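Local coordinates for carboxylic ester hydrolase (Aspergillus niger, PDB 7K4O), which probably hydrolyses the galloyl ester bonds of tannins as a secreted serine esterase of the tannase family, and binds calcium and zinc ions, at residues A131-M135 against T146-F150; V263-D267 against L519-W523. All coordinates share one frame. Residue numbers count along the deposited sequence, not the author numbering.

Contact 1 of 2, residues A131-M135 against T146-F150; sequences ADTAM and TLYMF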
ATOM      1  N   ALA A 131       6.149 -14.072   5.334  1.00 21.78           N
ATOM      2  CA  ALA A 131       6.340 -14.825   4.088  1.00 22.61           C
ATOM      3  C   ALA A 131       7.846 -15.007   3.849  1.00 23.81           C
ATOM      4  O   ALA A 131       8.220 -16.043   3.274  1.00 25.00           O
ATOM      5  CB  ALA A 131       5.709 -14.132   2.927  1.00 24.11           C
ATOM      6  N   ASP A 132       8.650 -14.023   4.218  1.00 24.90           N
ATOM      7  CA  ASP A 132      10.122 -14.115   3.979  1.00 24.58           C
ATOM      8  C   ASP A 132      10.736 -15.251   4.773  1.00 27.02           C
ATOM      9  O   ASP A 132      11.528 -16.018   4.134  1.00 32.18           O
ATOM     10  CB  ASP A 132      10.799 -12.780   4.165  1.00 25.36           C
ATOM     11  CG  ASP A 132      10.603 -12.072   5.492  1.00 28.15           C
ATOM     12  OD1 ASP A 132       9.779 -12.516   6.293  1.00 26.99           O
ATOM     13  OD2 ASP A 132      11.233 -10.996   5.616  1.00 26.96           O
ATOM     14  N   THR A 133      10.265 -15.528   5.986  1.00 26.52           N
ATOM     15  CA  THR A 133      10.807 -16.649   6.795  1.00 28.95           C
ATOM     16  C   THR A 133      10.383 -18.004   6.234  1.00 31.12           C
ATOM     17  O   THR A 133      11.069 -18.979   6.503  1.00 32.92           O
ATOM     18  CB  THR A 133      10.460 -16.486   8.271  1.00 37.70           C
ATOM     19  OG1 THR A 133       9.082 -16.826   8.488  1.00 51.51           O
ATOM     20  CG2 THR A 133      10.728 -15.064   8.708  1.00 36.06           C
ATOM     21  N   ALA A 134       9.361 -18.072   5.392  1.00 25.05           N
ATOM     22  CA  ALA A 134       8.834 -19.322   4.836  1.00 25.68           C
ATOM     23  C   ALA A 134       9.169 -19.479   3.342  1.00 23.22           C
ATOM     24  O   ALA A 134       8.731 -20.482   2.765  1.00 23.08           O
ATOM     25  CB  ALA A 134       7.327 -19.350   5.077  1.00 29.73           C
ATOM     26  N   MET A 135       9.866 -18.535   2.741  1.00 22.74           N
ATOM     27  CA  MET A 135       9.969 -18.467   1.265  1.00 22.62           C
ATOM     28  C   MET A 135      10.968 -19.496   0.725  1.00 24.87           C
ATOM     29  O   MET A 135      10.816 -19.837  -0.463  1.00 23.05           O
ATOM     30  CB  MET A 135      10.347 -17.054   0.826  1.00 23.13           C
ATOM     31  CG  MET A 135      10.178 -16.750  -0.624  1.00 24.63           C
ATOM     32  SD  MET A 135       8.476 -16.889  -1.243  1.00 25.93           S
ATOM     33  CE  MET A 135       7.828 -15.378  -0.542  1.00 26.07           C
ATOM     34  N   THR A 146       4.619 -21.140  -0.684  1.00 20.54           N
ATOM     35  CA  THR A 146       4.713 -19.839   0.010  1.00 20.96           C
ATOM     36  C   THR A 146       4.527 -18.708  -0.980  1.00 19.92           C
ATOM     37  O   THR A 146       3.771 -17.752  -0.697  1.00 20.44           O
ATOM     38  CB  THR A 146       6.046 -19.670   0.752  1.00 22.91           C
ATOM     39  OG1 THR A 146       6.220 -20.773   1.634  1.00 22.54           O
ATOM     40  CG2 THR A 146       6.104 -18.349   1.477  1.00 22.64           C
ATOM     41  N   LEU A 147       5.233 -18.752  -2.115  1.00 19.65           N
ATOM     42  CA  LEU A 147       5.137 -17.723  -3.145  1.00 19.34           C
ATOM     43  C   LEU A 147       3.685 -17.543  -3.582  1.00 18.75           C
ATOM     44  O   LEU A 147       3.217 -16.394  -3.602  1.00 19.39           O
ATOM     45  CB  LEU A 147       6.018 -18.091  -4.345  1.00 18.96           C
ATOM     46  CG  LEU A 147       5.882 -17.185  -5.537  1.00 20.75           C
ATOM     47  CD1 LEU A 147       6.432 -15.809  -5.235  1.00 23.47           C
ATOM     48  CD2 LEU A 147       6.601 -17.722  -6.765  1.00 21.41           C
ATOM     49  N   TYR A 148       3.021 -18.638  -3.933  1.00 18.84           N
ATOM     50  CA  TYR A 148       1.639 -18.542  -4.468  1.00 19.32           C
ATOM     51  C   TYR A 148       0.670 -18.089  -3.355  1.00 20.59           C
ATOM     52  O   TYR A 148      -0.254 -17.278  -3.672  1.00 19.26           O
ATOM     53  CB  TYR A 148       1.189 -19.858  -5.109  1.00 19.59           C
ATOM     54  CG  TYR A 148       1.581 -19.923  -6.563  1.00 19.91           C
ATOM     55  CD1 TYR A 148       2.898 -20.206  -6.930  1.00 20.23           C
ATOM     56  CD2 TYR A 148       0.663 -19.756  -7.584  1.00 20.80           C
ATOM     57  CE1 TYR A 148       3.264 -20.264  -8.269  1.00 22.07           C
ATOM     58  CE2 TYR A 148       1.020 -19.785  -8.931  1.00 20.86           C
ATOM     59  CZ  TYR A 148       2.339 -20.067  -9.276  1.00 22.18           C
ATOM     60  OH  TYR A 148       2.720 -20.162 -10.588  1.00 22.95           O
ATOM     61  N   MET A 149       0.795 -18.636  -2.151  1.00 19.68           N
ATOM     62  CA  MET A 149      -0.080 -18.209  -1.039  1.00 19.33           C
ATOM     63  C   MET A 149       0.106 -16.695  -0.755  1.00 18.73           C
ATOM     64  O   MET A 149      -0.898 -15.968  -0.659  1.00 18.58           O
ATOM     65  CB  MET A 149       0.256 -19.025   0.195  1.00 19.64           C
ATOM     66  CG  MET A 149      -0.321 -20.427   0.152  1.00 20.97           C
ATOM     67  SD  MET A 149      -2.156 -20.435   0.223  1.00 20.94           S
ATOM     68  CE  MET A 149      -2.350 -20.296   2.001  1.00 21.33           C
ATOM     69  N   PHE A 150       1.333 -16.193  -0.695  1.00 18.88           N
ATOM     70  CA  PHE A 150       1.585 -14.756  -0.482  1.00 20.26           C
ATOM     71  C   PHE A 150       1.066 -13.944  -1.660  1.00 21.00           C
ATOM     72  O   PHE A 150       0.435 -12.885  -1.475  1.00 19.37           O
ATOM     73  CB  PHE A 150       3.082 -14.523  -0.273  1.00 20.10           C
ATOM     74  CG  PHE A 150       3.506 -13.127   0.100  1.00 19.86           C
ATOM     75  CD1 PHE A 150       2.961 -12.471   1.193  1.00 21.81           C
ATOM     76  CD2 PHE A 150       4.486 -12.474  -0.617  1.00 22.61           C
ATOM     77  CE1 PHE A 150       3.398 -11.209   1.555  1.00 22.02           C
ATOM     78  CE2 PHE A 150       4.893 -11.182  -0.283  1.00 24.86           C
ATOM     79  CZ  PHE A 150       4.392 -10.583   0.827  1.00 22.79           C
TER

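Contact 2 of 2, residues V263-D267 against L519-W523; sequences VARTD and LRPLW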
ATOM      1  N   VAL A 263       2.300  20.522   0.948  1.00 30.57           N
ATOM      2  CA  VAL A 263       2.384  20.540  -0.529  1.00 30.80           C
ATOM      3  C   VAL A 263       1.352  19.577  -1.120  1.00 34.14           C
ATOM      4  O   VAL A 263       1.619  18.358  -1.171  1.00 33.79           O
ATOM      5  CB  VAL A 263       3.819  20.200  -0.943  1.00 31.73           C
ATOM      6  CG1 VAL A 263       3.953  20.135  -2.451  1.00 32.17           C
ATOM      7  CG2 VAL A 263       4.783  21.212  -0.319  1.00 35.87           C
ATOM      8  N   ALA A 264       0.242  20.126  -1.589  1.00 30.26           N
ATOM      9  CA  ALA A 264      -0.833  19.362  -2.246  1.00 30.13           C
ATOM     10  C   ALA A 264      -0.528  19.239  -3.722  1.00 31.84           C
ATOM     11  O   ALA A 264      -1.244  18.504  -4.395  1.00 30.10           O
ATOM     12  CB  ALA A 264      -2.165  20.041  -2.047  1.00 31.73           C
ATOM     13  N   ARG A 265       0.421  20.024  -4.260  1.00 29.11           N
ATOM     14  CA  ARG A 265       0.729  19.972  -5.706  1.00 27.59           C
ATOM     15  C   ARG A 265       2.217  19.652  -5.857  1.00 33.94           C
ATOM     16  O   ARG A 265       3.019  20.547  -6.260  1.00 31.38           O
ATOM     17  CB  ARG A 265       0.272  21.254  -6.407  1.00 29.10           C
ATOM     18  CG  ARG A 265      -1.244  21.415  -6.380  1.00 28.31           C
ATOM     19  CD  ARG A 265      -1.976  20.453  -7.305  1.00 27.97           C
ATOM     20  NE  ARG A 265      -1.708  20.701  -8.692  1.00 28.13           N
ATOM     21  CZ  ARG A 265      -2.303  21.599  -9.452  1.00 30.80           C
ATOM     22  NH1 ARG A 265      -3.300  22.331  -8.977  1.00 30.89           N
ATOM     23  NH2 ARG A 265      -1.933  21.747 -10.705  1.00 33.50           N
ATOM     24  N   THR A 266       2.562  18.375  -5.658  1.00 31.21           N
ATOM     25  CA  THR A 266       3.941  17.894  -5.901  1.00 30.25           C
ATOM     26  C   THR A 266       4.222  17.871  -7.397  1.00 27.09           C
ATOM     27  O   THR A 266       5.431  17.863  -7.757  1.00 31.93           O
ATOM     28  CB  THR A 266       4.208  16.533  -5.253  1.00 27.80           C
ATOM     29  OG1 THR A 266       3.329  15.616  -5.892  1.00 29.01           O
ATOM     30  CG2 THR A 266       4.082  16.589  -3.758  1.00 27.91           C
ATOM     31  N   ASP A 267       3.211  17.897  -8.248  1.00 27.38           N
ATOM     32  CA  ASP A 267       3.352  18.008  -9.708  1.00 29.77           C
ATOM     33  C   ASP A 267       3.910  19.417 -10.023  1.00 32.63           C
ATOM     34  O   ASP A 267       4.919  19.535 -10.754  1.00 31.96           O
ATOM     35  CB  ASP A 267       2.043  17.714 -10.430  1.00 30.42           C
ATOM     36  CG  ASP A 267       0.760  18.171  -9.756  1.00 33.99           C
ATOM     37  OD1 ASP A 267       0.796  19.182  -8.972  1.00 32.55           O
ATOM     38  OD2 ASP A 267      -0.272  17.480  -9.955  1.00 30.73           O
ATOM     39  N   LEU A 519      -8.099  15.150 -11.871  1.00 27.74           N
ATOM     40  CA  LEU A 519      -8.195  16.518 -11.333  1.00 28.18           C
ATOM     41  C   LEU A 519      -7.145  16.677 -10.240  1.00 31.35           C
ATOM     42  O   LEU A 519      -6.746  15.694  -9.565  1.00 26.76           O
ATOM     43  CB  LEU A 519      -9.622  16.758 -10.807  1.00 28.29           C
ATOM     44  CG  LEU A 519     -10.734  16.582 -11.846  1.00 29.27           C
ATOM     45  CD1 LEU A 519     -12.096  16.722 -11.175  1.00 31.38           C
ATOM     46  CD2 LEU A 519     -10.590  17.597 -12.977  1.00 33.03           C
ATOM     47  N   ARG A 520      -6.696  17.916 -10.025  1.00 28.65           N
ATOM     48  CA  ARG A 520      -5.756  18.260  -8.938  1.00 26.79           C
ATOM     49  C   ARG A 520      -6.356  19.361  -8.061  1.00 29.72           C
ATOM     50  O   ARG A 520      -7.169  20.155  -8.568  1.00 31.08           O
ATOM     51  CB  ARG A 520      -4.420  18.808  -9.466  1.00 26.61           C
ATOM     52  CG  ARG A 520      -3.714  18.022 -10.546  1.00 30.25           C
ATOM     53  CD  ARG A 520      -3.484  16.570 -10.219  1.00 27.80           C
ATOM     54  NE  ARG A 520      -2.749  16.329  -9.000  1.00 28.92           N
ATOM     55  CZ  ARG A 520      -3.163  15.484  -8.031  1.00 30.69           C
ATOM     56  NH1 ARG A 520      -4.325  14.839  -8.136  1.00 30.94           N
ATOM     57  NH2 ARG A 520      -2.414  15.298  -6.984  1.00 31.09           N
ATOM     58  N   PRO A 521      -5.952  19.473  -6.781  1.00 28.59           N
ATOM     59  CA  PRO A 521      -6.512  20.481  -5.887  1.00 30.35           C
ATOM     60  C   PRO A 521      -5.912  21.864  -6.156  1.00 33.09           C
ATOM     61  O   PRO A 521      -4.730  21.987  -6.397  1.00 31.23           O
ATOM     62  CB  PRO A 521      -6.134  20.012  -4.493  1.00 29.64           C
ATOM     63  CG  PRO A 521      -4.887  19.180  -4.713  1.00 31.66           C
ATOM     64  CD  PRO A 521      -5.122  18.515  -6.043  1.00 28.17           C
ATOM     65  N   LEU A 522      -6.752  22.876  -6.084  1.00 33.18           N
ATOM     66  CA  LEU A 522      -6.266  24.283  -6.120  1.00 33.55           C
ATOM     67  C   LEU A 522      -7.185  25.094  -5.219  1.00 33.67           C
ATOM     68  O   LEU A 522      -8.427  25.016  -5.396  1.00 36.20           O
ATOM     69  CB  LEU A 522      -6.299  24.763  -7.565  1.00 35.73           C
ATOM     70  CG  LEU A 522      -5.701  26.156  -7.783  1.00 39.92           C
ATOM     71  CD1 LEU A 522      -4.238  26.134  -7.397  1.00 40.71           C
ATOM     72  CD2 LEU A 522      -5.903  26.601  -9.234  1.00 40.97           C
ATOM     73  N   TRP A 523      -6.608  25.748  -4.225  1.00 33.63           N
ATOM     74  CA  TRP A 523      -7.399  26.618  -3.315  1.00 36.88           C
ATOM     75  C   TRP A 523      -7.430  28.044  -3.876  1.00 38.20           C
ATOM     76  O   TRP A 523      -6.402  28.519  -4.410  1.00 41.52           O
ATOM     77  CB  TRP A 523      -6.867  26.594  -1.895  1.00 36.44           C
ATOM     78  CG  TRP A 523      -6.870  25.233  -1.247  1.00 41.38           C
ATOM     79  CD1 TRP A 523      -5.994  24.206  -1.482  1.00 38.97           C
ATOM     80  CD2 TRP A 523      -7.714  24.777  -0.170  1.00 41.37           C
ATOM     81  NE1 TRP A 523      -6.253  23.146  -0.654  1.00 45.69           N
ATOM     82  CE2 TRP A 523      -7.313  23.460   0.149  1.00 44.26           C
ATOM     83  CE3 TRP A 523      -8.791  25.330   0.519  1.00 50.16           C
ATOM     84  CZ2 TRP A 523      -7.949  22.702   1.137  1.00 52.98           C
ATOM     85  CZ3 TRP A 523      -9.418  24.586   1.503  1.00 56.93           C
ATOM     86  CH2 TRP A 523      -9.015  23.278   1.804  1.00 52.57           C
TER
HETATM   87  O   HOH W   1       0.143  16.553  -5.893  1.00 34.46           O

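Contact 1 of 2, residues A131-M135 against T146-F150
The backbone of 131-135 is a short, turn-like piece of chain: Ala131 to Thr133 have helical torsions, and Ala134 N donates to Ala131 O at 3.1 Å. Facing it, 146-150 belongs to the first turns of helix 144-169, with Phe150 N bonded to Thr146 O at 2.9 Å. The two segments run in opposite senses, the CA atoms of Met135 and Thr146 lying 5.6 Å apart and those of Ala131 and Phe150 6.6 Å.

One polar bond spans the gap, Thr146 OG1 donating to Ala134 O at 2.8 Å. Chi1 of Thr146 is m, which aims the hydroxyl at that carbonyl while CG2 packs 3.6 Å from Ala131 O and 3.9 Å from Met135 SD. Beyond it, the methyl of Ala131 sits over one face of Phe150 in a CH-pi contact, CB lying 3.8 Å from the ring centroid. Met135 folds back toward the helix, bringing SD to 4.1 Å from Leu147 CB and CE to 4.4 Å from Phe150 CD2.

This is a buried helix-loop packing in the stretch of chain that connects strand 115-120 to strand 179-185 of the alpha/beta-hydrolase sheet. Met135 also packs on Leu359 and Leu360 of helix 351-361, while Phe150 makes a cation-pi contact with Arg190 of helix 187-196, the helix that follows the probable nucleophile elbow.

Contact 2 of 2, residues V263-D267 against L519-W523
Asp267 bridges two arginines in a salt-bridge network that joins the start of helix 266-272 to strand 520-524, one arm of a two-stranded antiparallel hairpin. Its OD2 takes a hydrogen bond from Arg520 NE at 2.9 Å, and its OD1 takes one from Arg265 NE, also at 2.9 Å. The shared carboxylate offsets the closeness of the two positive groups, whose NE atoms are 4.5 Å apart. Arg265, the N-cap residue, reaches on to the strand: NH1 donates to Pro521 O at 3.0 Å with a nearly straight geometry, while NH2 bonds to Ser538 of helix 536-541. Arg520 in turn bonds through NH1 to Leu519 O at 2.9 Å, and through NH2 to Thr459.

Packing fills in around these charges. One face of the Arg265 guanidinium is covered by the side chain of Arg520, with NE 3.4 Å from Arg520 CB, and Ala264 CB meets Pro521 CG at 3.9 Å. The loop before the helix carries calcium ligands, and Ala264 N is hydrogen-bonded to Asp256, one of them, so the Ala264 end of the contact lies beside the calcium site, the Ala264 side chain being about 5 Å from the ion. A water also joins the two segments: it donates to Ala264 O at 2.8 Å and accepts from Thr266 N at 3.0 Å and from Arg520 NH2 at 3.1 Å.

From the N terminus the chain passes through the first strands of the main sheet before reaching contact 1, which closes a short excursion: ten residues, including strand 141-142, separate its segments. Contact 2 opens only after contact 1 has closed, so the two loops are in series and neither nest nor cross. The second is far longer, with 251 residues between its segments, including strands 410-416 and 455-460 of the main sheet. Contact 1 thus joins neighbouring pieces of chain, whereas 263-267 with 519-523 ties the calcium-binding region to the hairpin of strands 520-524 and 529-533, near the C terminus. Their centres lie 39 Å apart, on opposite sides of the chain's centre.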